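Local coordinates for protein 2-hydroxyisocaproyl-CoA dehydratase activator (Clostridium difficile, PDB 4EHU) that activates 2-hydroxyisocaproyl-CoA dehydratase in L-leucine fermentation by passing it one electron as ATP is hydrolysed, using a [4Fe-4S] cluster held by the homodimer, at residues V16-I30 with R41-A53. Residues are numbered along the deposited sequence; the frame is centred on the assembly and turned at random.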
loop_
_atom_site.group_PDB
_atom_site.type_symbol
_atom_site.label_atom_id
_atom_site.label_comp_id
_atom_site.label_asym_id
_atom_site.label_seq_id
_atom_site.Cartn_x
_atom_site.Cartn_y
_atom_site.Cartn_z
ATOM N N VAL A 16 22.786 14.955 15.510
ATOM C CA VAL A 16 24.016 14.552 16.191
ATOM C C VAL A 16 24.928 15.762 16.272
ATOM O O VAL A 16 25.040 16.497 15.289
ATOM C CB VAL A 16 24.761 13.452 15.402
ATOM C CG1 VAL A 16 26.159 13.260 15.950
ATOM C CG2 VAL A 16 23.963 12.116 15.444
ATOM N N ILE A 17 25.541 15.984 17.437
ATOM C CA ILE A 17 26.665 16.908 17.542
ATOM C C ILE A 17 27.926 16.072 17.709
ATOM O O ILE A 17 28.006 15.208 18.592
ATOM C CB ILE A 17 26.532 17.889 18.735
ATOM C CG1 ILE A 17 25.330 18.814 18.529
ATOM C CG2 ILE A 17 27.818 18.716 18.884
ATOM C CD1 ILE A 17 25.129 19.835 19.631
ATOM N N LEU A 18 28.898 16.328 16.844
ATOM C CA LEU A 18 30.141 15.565 16.798
ATOM C C LEU A 18 31.304 16.484 17.155
ATOM O O LEU A 18 31.393 17.610 16.660
ATOM C CB LEU A 18 30.334 15.009 15.388
ATOM C CG LEU A 18 31.511 14.083 15.093
ATOM C CD1 LEU A 18 31.314 12.715 15.749
ATOM C CD2 LEU A 18 31.643 13.923 13.588
ATOM N N LYS A 19 32.190 16.003 18.018
ATOM C CA LYS A 19 33.333 16.791 18.470
ATOM C C LYS A 19 34.591 16.320 17.752
ATOM O O LYS A 19 34.925 15.133 17.794
ATOM C CB LYS A 19 33.514 16.637 19.981
ATOM C CG LYS A 19 34.530 17.614 20.609
ATOM C CD LYS A 19 34.685 17.344 22.093
ATOM C CE LYS A 19 35.736 18.254 22.708
ATOM N NZ LYS A 19 35.852 18.048 24.180
ATOM N N ASN A 20 35.264 17.253 17.087
ATOM C CA ASN A 20 36.503 16.982 16.361
ATOM C C ASN A 20 36.385 15.780 15.443
ATOM O O ASN A 20 37.338 15.022 15.276
ATOM C CB ASN A 20 37.667 16.784 17.331
ATOM C CG ASN A 20 37.933 18.013 18.162
ATOM O OD1 ASN A 20 38.162 17.929 19.372
ATOM N ND2 ASN A 20 37.885 19.169 17.522
ATOM N N GLY A 21 35.210 15.623 14.839
ATOM C CA GLY A 21 34.981 14.566 13.871
ATOM C C GLY A 21 35.152 13.161 14.417
ATOM O O GLY A 21 35.294 12.210 13.653
ATOM N N GLU A 22 35.139 13.008 15.731
ATOM C CA GLU A 22 35.447 11.701 16.297
ATOM C C GLU A 22 34.520 11.274 17.422
ATOM O O GLU A 22 34.234 10.094 17.547
ATOM C CB GLU A 22 36.919 11.623 16.736
ATOM C CG GLU A 22 37.358 12.668 17.728
ATOM C CD GLU A 22 38.824 12.509 18.118
ATOM O OE1 GLU A 22 39.471 11.561 17.619
ATOM O OE2 GLU A 22 39.327 13.327 18.920
ATOM N N ASP A 23 34.025 12.215 18.219
ATOM C CA ASP A 23 33.233 11.855 19.388
ATOM C C ASP A 23 31.818 12.430 19.363
ATOM O O ASP A 23 31.630 13.642 19.347
ATOM C CB ASP A 23 33.953 12.309 20.665
ATOM C CG ASP A 23 35.219 11.508 20.941
ATOM O OD1 ASP A 23 35.183 10.257 20.835
ATOM O OD2 ASP A 23 36.253 12.129 21.258
ATOM N N ILE A 24 30.825 11.546 19.366
ATOM C CA ILE A 24 29.435 11.963 19.484
ATOM C C ILE A 24 29.195 12.480 20.893
ATOM O O ILE A 24 29.243 11.708 21.848
ATOM C CB ILE A 24 28.469 10.789 19.231
ATOM C CG1 ILE A 24 28.675 10.210 17.828
ATOM C CG2 ILE A 24 27.026 11.242 19.401
ATOM C CD1 ILE A 24 27.777 9.019 17.517
ATOM N N VAL A 25 28.953 13.781 21.032
ATOM C CA VAL A 25 28.725 14.365 22.352
ATOM C C VAL A 25 27.234 14.563 22.620
ATOM O O VAL A 25 26.832 14.855 23.746
ATOM C CB VAL A 25 29.500 15.700 22.554
ATOM C CG1 VAL A 25 31.006 15.452 22.502
ATOM C CG2 VAL A 25 29.085 16.758 21.525
ATOM N N ALA A 26 26.411 14.379 21.591
ATOM C CA ALA A 26 24.969 14.519 21.749
ATOM C C ALA A 26 24.233 13.933 20.554
ATOM O O ALA A 26 24.718 13.958 19.419
ATOM C CB ALA A 26 24.583 15.987 21.936
ATOM N N SER A 27 23.057 13.384 20.823
ATOM C CA SER A 27 22.195 12.896 19.767
ATOM C C SER A 27 20.763 13.001 20.248
ATOM O O SER A 27 20.503 13.070 21.443
ATOM C CB SER A 27 22.534 11.457 19.428
ATOM O OG SER A 27 22.242 10.608 20.530
ATOM N N GLU A 28 19.825 13.029 19.320
ATOM C CA GLU A 28 18.442 13.201 19.704
ATOM C C GLU A 28 17.558 12.781 18.558
ATOM O O GLU A 28 17.839 13.086 17.397
ATOM C CB GLU A 28 18.170 14.658 20.086
ATOM C CG GLU A 28 16.757 14.923 20.584
ATOM C CD GLU A 28 16.438 14.179 21.868
ATOM O OE1 GLU A 28 17.379 13.870 22.629
ATOM O OE2 GLU A 28 15.245 13.900 22.113
ATOM N N THR A 29 16.491 12.066 18.886
ATOM C CA THR A 29 15.495 11.706 17.900
ATOM C C THR A 29 14.158 12.224 18.391
ATOM O O THR A 29 13.806 12.040 19.556
ATOM C CB THR A 29 15.430 10.177 17.720
ATOM O OG1 THR A 29 16.720 9.693 17.321
ATOM C CG2 THR A 29 14.392 9.779 16.673
ATOM N N ILE A 30 13.429 12.896 17.511
ATOM C CA ILE A 30 12.054 13.284 17.791
ATOM C C ILE A 30 11.176 12.659 16.718
ATOM O O ILE A 30 11.475 12.780 15.534
ATOM C CB ILE A 30 11.882 14.815 17.769
ATOM C CG1 ILE A 30 12.852 15.475 18.751
ATOM C CG2 ILE A 30 10.448 15.186 18.090
ATOM C CD1 ILE A 30 12.477 15.291 20.199
ATOM N N ARG A 41 12.685 21.024 17.501
ATOM C CA ARG A 41 12.699 20.327 18.777
ATOM C C ARG A 41 13.988 19.531 18.963
ATOM O O ARG A 41 14.522 19.443 20.068
ATOM C CB ARG A 41 11.483 19.412 18.878
ATOM C CG ARG A 41 10.159 20.153 18.764
ATOM C CD ARG A 41 8.993 19.189 18.685
ATOM N NE ARG A 41 9.000 18.250 19.801
ATOM C CZ ARG A 41 8.175 17.214 19.917
ATOM N NH1 ARG A 41 8.262 16.415 20.972
ATOM N NH2 ARG A 41 7.266 16.978 18.979
ATOM N N VAL A 42 14.488 18.950 17.877
ATOM C CA VAL A 42 15.751 18.228 17.914
ATOM C C VAL A 42 16.861 19.189 18.335
ATOM O O VAL A 42 17.666 18.891 19.214
ATOM C CB VAL A 42 16.073 17.616 16.532
ATOM C CG1 VAL A 42 17.508 17.152 16.458
ATOM C CG2 VAL A 42 15.125 16.466 16.230
ATOM N N LEU A 43 16.881 20.354 17.711
ATOM C CA LEU A 43 17.891 21.362 17.994
ATOM C C LEU A 43 17.855 21.807 19.448
ATOM O O LEU A 43 18.896 21.908 20.095
ATOM C CB LEU A 43 17.683 22.568 17.084
ATOM C CG LEU A 43 18.079 22.347 15.626
ATOM C CD1 LEU A 43 17.637 23.529 14.774
ATOM C CD2 LEU A 43 19.578 22.141 15.535
ATOM N N GLU A 44 16.660 22.083 19.958
ATOM C CA GLU A 44 16.502 22.487 21.350
ATOM C C GLU A 44 17.151 21.476 22.282
ATOM O O GLU A 44 17.806 21.848 23.249
ATOM C CB GLU A 44 15.025 22.616 21.713
ATOM C CG GLU A 44 14.311 23.750 21.017
ATOM C CD GLU A 44 12.811 23.694 21.223
ATOM O OE1 GLU A 44 12.364 23.015 22.172
ATOM O OE2 GLU A 44 12.080 24.323 20.432
ATOM N N LYS A 45 16.967 20.193 21.992
ATOM C CA LYS A 45 17.459 19.149 22.880
ATOM C C LYS A 45 18.967 18.954 22.777
ATOM O O LYS A 45 19.628 18.728 23.784
ATOM C CB LYS A 45 16.730 17.836 22.620
ATOM C CG LYS A 45 15.266 17.892 23.005
ATOM C CD LYS A 45 14.771 16.557 23.520
ATOM C CE LYS A 45 13.383 16.680 24.120
ATOM N NZ LYS A 45 13.349 17.670 25.232
ATOM N N LEU A 46 19.512 19.037 21.570
ATOM C CA LEU A 46 20.958 18.970 21.406
ATOM C C LEU A 46 21.637 20.104 22.159
ATOM O O LEU A 46 22.637 19.884 22.838
ATOM C CB LEU A 46 21.339 19.036 19.930
ATOM C CG LEU A 46 20.787 17.851 19.137
ATOM C CD1 LEU A 46 21.014 18.077 17.657
ATOM C CD2 LEU A 46 21.417 16.545 19.598
ATOM N N TYR A 47 21.088 21.309 22.028
ATOM C CA TYR A 47 21.636 22.494 22.675
ATOM C C TYR A 47 21.481 22.422 24.188
ATOM O O TYR A 47 22.374 22.831 24.931
ATOM C CB TYR A 47 20.947 23.753 22.145
ATOM C CG TYR A 47 21.310 24.097 20.717
ATOM C CD1 TYR A 47 22.606 23.922 20.243
ATOM C CD2 TYR A 47 20.357 24.593 19.841
ATOM C CE1 TYR A 47 22.940 24.238 18.936
ATOM C CE2 TYR A 47 20.680 24.909 18.533
ATOM C CZ TYR A 47 21.971 24.729 18.084
ATOM O OH TYR A 47 22.286 25.050 16.780
ATOM N N GLY A 48 20.344 21.910 24.641
ATOM C CA GLY A 48 20.088 21.772 26.061
ATOM C C GLY A 48 21.051 20.793 26.705
ATOM O O GLY A 48 21.605 21.056 27.774
ATOM N N LYS A 49 21.257 19.661 26.045
ATOM C CA LYS A 49 22.141 18.622 26.556
ATOM C C LYS A 49 23.571 19.121 26.670
ATOM O O LYS A 49 24.240 18.897 27.677
ATOM C CB LYS A 49 22.135 17.405 25.629
ATOM C CG LYS A 49 20.818 16.664 25.532
ATOM C CD LYS A 49 21.002 15.389 24.728
ATOM C CE LYS A 49 19.677 14.783 24.298
ATOM N NZ LYS A 49 19.813 13.320 24.079
ATOM N N THR A 50 24.039 19.789 25.621
ATOM C CA THR A 50 25.448 20.142 25.501
ATOM C C THR A 50 25.766 21.501 26.113
ATOM O O THR A 50 26.923 21.798 26.405
ATOM C CB THR A 50 25.877 20.185 24.030
ATOM O OG1 THR A 50 25.166 21.231 23.360
ATOM C CG2 THR A 50 25.593 18.849 23.339
ATOM N N GLY A 51 24.741 22.326 26.295
ATOM C CA GLY A 51 24.940 23.692 26.739
ATOM C C GLY A 51 25.563 24.536 25.644
ATOM O O GLY A 51 26.078 25.624 25.900
ATOM N N LEU A 52 25.516 24.029 24.418
ATOM C CA LEU A 52 26.055 24.747 23.272
ATOM C C LEU A 52 24.972 25.610 22.633
ATOM O O LEU A 52 23.787 25.449 22.922
ATOM C CB LEU A 52 26.616 23.760 22.240
ATOM C CG LEU A 52 27.841 22.945 22.675
ATOM C CD1 LEU A 52 28.109 21.787 21.705
ATOM C CD2 LEU A 52 29.066 23.850 22.803
ATOM N N ALA A 53 25.390 26.533 21.775
ATOM C CA ALA A 53 24.462 27.353 21.009
ATOM C C ALA A 53 24.859 27.305 19.540
ATOM O O ALA A 53 25.937 26.822 19.202
ATOM C CB ALA A 53 24.472 28.781 21.515
#
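K49 reaches from the helix to the edge strand 23-30 and grips it at two points. Its NZ donates to S27 O at 2.7 Å, nearly straight down the carbonyl (C=O...N 177°). The same NZ forms a salt bridge with E28 OE1 at 2.9 Å, weak as a hydrogen bond. The E28 side chain bends at chi2 (63°) and lies across K45, whose CB is 3.6 Å from E28 CG. The rest of the contact is mostly apolar. L46 CD2 lies 3.7 Å from S27 C and also touches A26 CB and E28 CB. I17 CD1 meets T50 CG2 end to end at 3.9 Å. Toward the start of 41-53, I30 CG1 packs on V42 CG2 at 3.5 Å. I30 CG2 sits over the centre of one guanidinium face of R41, 3.6 Å above its plane. T50 is fixed by its own hydroxyl, which donates to L46 O and accepts from L52 N in an ST turn. A classic beta bulge puts V25 and A26 opposite I17. Helix 38-50 covers the antiparallel hairpin of strands 13-19 and 23-30 in this actin-fold domain. I17 and L46 also touch M4 of neighbouring strand 2-8, while V16 and L18 pack against helix 243-261.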